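Local structure of arfgap-like finger domain containing protein (Cryptosporidium parvum Iowa II, 2OWA) at residues S51-F57 with R91-N97. The protein probably activates the GTPase activity of ADP-ribosylation factors through the zinc-binding ArfGAP domain that makes up most of this chain. Numbering follows the deposited sequence.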
loop_
_atom_site.group_PDB
_atom_site.type_symbol
_atom_site.label_atom_id
_atom_site.label_comp_id
_atom_site.label_asym_id
_atom_site.label_seq_id
_atom_site.Cartn_x
_atom_site.Cartn_y
_atom_site.Cartn_z
ATOM N N SER A 51 -0.836 0.862 3.035
ATOM C CA SER A 51 -0.663 -0.487 3.619
ATOM C C SER A 51 0.454 -1.134 2.797
ATOM O O SER A 51 0.288 -1.332 1.565
ATOM C CB SER A 51 -1.947 -1.319 3.518
ATOM O OG SER A 51 -1.687 -2.658 3.912
ATOM N N LEU A 52 1.598 -1.415 3.432
ATOM C CA LEU A 52 2.677 -2.052 2.701
ATOM C C LEU A 52 2.249 -3.410 2.173
ATOM O O LEU A 52 2.613 -3.758 1.073
ATOM C CB LEU A 52 3.946 -2.212 3.537
ATOM C CG LEU A 52 4.864 -0.989 3.439
ATOM C CD1 LEU A 52 5.861 -1.005 4.600
ATOM C CD2 LEU A 52 5.568 -0.871 2.033
ATOM N N SER A 53 1.428 -4.132 2.942
ATOM C CA SER A 53 0.968 -5.508 2.616
ATOM C C SER A 53 0.426 -5.648 1.200
ATOM O O SER A 53 0.795 -6.556 0.469
ATOM C CB SER A 53 -0.134 -5.951 3.609
ATOM O OG SER A 53 0.231 -5.625 4.954
ATOM N N PHE A 54 -0.464 -4.733 0.830
ATOM C CA PHE A 54 -1.101 -4.744 -0.491
ATOM C C PHE A 54 -0.504 -3.698 -1.417
ATOM O O PHE A 54 -0.943 -3.542 -2.543
ATOM C CB PHE A 54 -2.611 -4.559 -0.294
ATOM C CG PHE A 54 -3.153 -5.445 0.779
ATOM C CD1 PHE A 54 -3.221 -6.837 0.584
ATOM C CD2 PHE A 54 -3.558 -4.911 2.000
ATOM C CE1 PHE A 54 -3.699 -7.679 1.596
ATOM C CE2 PHE A 54 -4.033 -5.732 2.998
ATOM C CZ PHE A 54 -4.115 -7.102 2.803
ATOM N N ALA A 55 0.521 -2.990 -0.929
ATOM C CA ALA A 55 1.069 -1.826 -1.629
ATOM C C ALA A 55 -0.038 -0.908 -2.140
ATOM O O ALA A 55 -0.067 -0.545 -3.308
ATOM C CB ALA A 55 1.994 -2.264 -2.779
ATOM N N VAL A 56 -0.970 -0.536 -1.266
ATOM C CA VAL A 56 -2.000 0.424 -1.638
ATOM C C VAL A 56 -1.823 1.725 -0.833
ATOM O O VAL A 56 -1.348 1.696 0.298
ATOM C CB VAL A 56 -3.429 -0.135 -1.477
ATOM C CG1 VAL A 56 -3.683 -1.316 -2.512
ATOM C CG2 VAL A 56 -3.647 -0.607 -0.050
ATOM N N PHE A 57 -2.218 2.843 -1.434
ATOM C CA PHE A 57 -2.318 4.140 -0.730
ATOM C C PHE A 57 -3.734 4.407 -0.231
ATOM O O PHE A 57 -4.702 4.193 -0.970
ATOM C CB PHE A 57 -1.905 5.296 -1.630
ATOM C CG PHE A 57 -0.481 5.261 -2.005
ATOM C CD1 PHE A 57 0.464 5.893 -1.216
ATOM C CD2 PHE A 57 -0.069 4.568 -3.158
ATOM C CE1 PHE A 57 1.839 5.843 -1.571
ATOM C CE2 PHE A 57 1.265 4.514 -3.517
ATOM C CZ PHE A 57 2.224 5.170 -2.739
ATOM N N ARG A 91 8.558 -2.341 -3.415
ATOM C CA ARG A 91 7.258 -2.984 -3.262
ATOM C C ARG A 91 6.129 -2.029 -3.618
ATOM O O ARG A 91 5.234 -2.397 -4.363
ATOM C CB ARG A 91 7.048 -3.562 -1.837
ATOM C CG ARG A 91 5.657 -4.194 -1.655
ATOM C CD ARG A 91 5.466 -4.743 -0.258
ATOM N NE ARG A 91 4.318 -5.638 -0.129
ATOM C CZ ARG A 91 4.390 -6.965 -0.255
ATOM N NH1 ARG A 91 5.553 -7.551 -0.517
ATOM N NH2 ARG A 91 3.312 -7.718 -0.089
ATOM N N MET A 92 6.191 -0.795 -3.114
ATOM C CA MET A 92 5.239 0.224 -3.467
ATOM C C MET A 92 5.257 0.559 -4.969
ATOM O O MET A 92 4.232 0.870 -5.554
ATOM C CB MET A 92 5.498 1.484 -2.627
ATOM C CG MET A 92 5.121 1.356 -1.139
ATOM S SD MET A 92 3.533 0.612 -0.727
ATOM C CE MET A 92 2.397 1.783 -1.438
ATOM N N ASP A 93 6.442 0.462 -5.565
ATOM C CA ASP A 93 6.677 0.815 -6.947
ATOM C C ASP A 93 6.034 -0.224 -7.865
ATOM O O ASP A 93 5.368 0.148 -8.847
ATOM C CB ASP A 93 8.186 0.907 -7.211
ATOM C CG ASP A 93 8.518 1.613 -8.540
ATOM O OD1 ASP A 93 7.588 1.996 -9.295
ATOM O OD2 ASP A 93 9.738 1.768 -8.830
ATOM N N ILE A 94 6.188 -1.509 -7.535
ATOM C CA ILE A 94 5.582 -2.585 -8.374
ATOM C C ILE A 94 4.100 -2.833 -8.085
ATOM O O ILE A 94 3.404 -3.486 -8.890
ATOM C CB ILE A 94 6.371 -3.918 -8.318
ATOM C CG1 ILE A 94 6.406 -4.485 -6.894
ATOM C CG2 ILE A 94 7.781 -3.751 -8.866
ATOM C CD1 ILE A 94 5.477 -5.600 -6.677
ATOM N N GLY A 95 3.629 -2.317 -6.948
ATOM C CA GLY A 95 2.228 -2.406 -6.579
ATOM C C GLY A 95 1.436 -1.188 -7.042
ATOM O O GLY A 95 1.416 -0.836 -8.221
ATOM N N GLY A 96 0.785 -0.518 -6.101
ATOM C CA GLY A 96 -0.044 0.638 -6.435
ATOM C C GLY A 96 -1.515 0.296 -6.375
ATOM O O GLY A 96 -1.904 -0.887 -6.406
ATOM N N ASN A 97 -2.348 1.329 -6.272
ATOM C CA ASN A 97 -3.816 1.155 -6.297
ATOM C C ASN A 97 -4.394 0.512 -7.558
ATOM O O ASN A 97 -5.288 -0.304 -7.448
ATOM C CB ASN A 97 -4.535 2.471 -5.996
ATOM C CG ASN A 97 -4.342 2.928 -4.558
ATOM O OD1 ASN A 97 -3.565 2.334 -3.796
ATOM N ND2 ASN A 97 -5.042 4.021 -4.177
HETATM O O HOH W 1 -0.699 -3.156 -5.233
#
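Met92, on helix 86-94, is the apolar centre: its SD lies 3.7 Å from Leu52 CD2 and 3.9 Å from Ala55 CB, while methyl CE lies over the face of the Phe57 ring in a CH-pi contact, 3.9 Å from the centroid. Ala55, at a G1 bulge in the hairpin of strands 49-51 and 56-58, points at the helix end; Gly95 CA meets it 3.8 Å from Ala55 CB, where a side chain would clash. Arg91 NE and NH2 donate hydrogen bonds to Leu52 O and Ser53 O, both 2.8 Å, and NH1 forms a salt bridge with Asp133. Gly96 N donates a hydrogen bond to Ala55 O (2.9 Å), and a water lies within hydrogen-bonding distance of Phe54 O and Gly96 O. The Asn97 amide hydrogen-bonds Phe57 like a neighbouring strand, OD1 accepting from N (2.8 Å) and ND2 donating to O (3.2 Å). Buried backbone groups need partners; two side chains and one main-chain amide supply them, tying hairpin to helix near the ArfGAP domain's Cys4 zinc site.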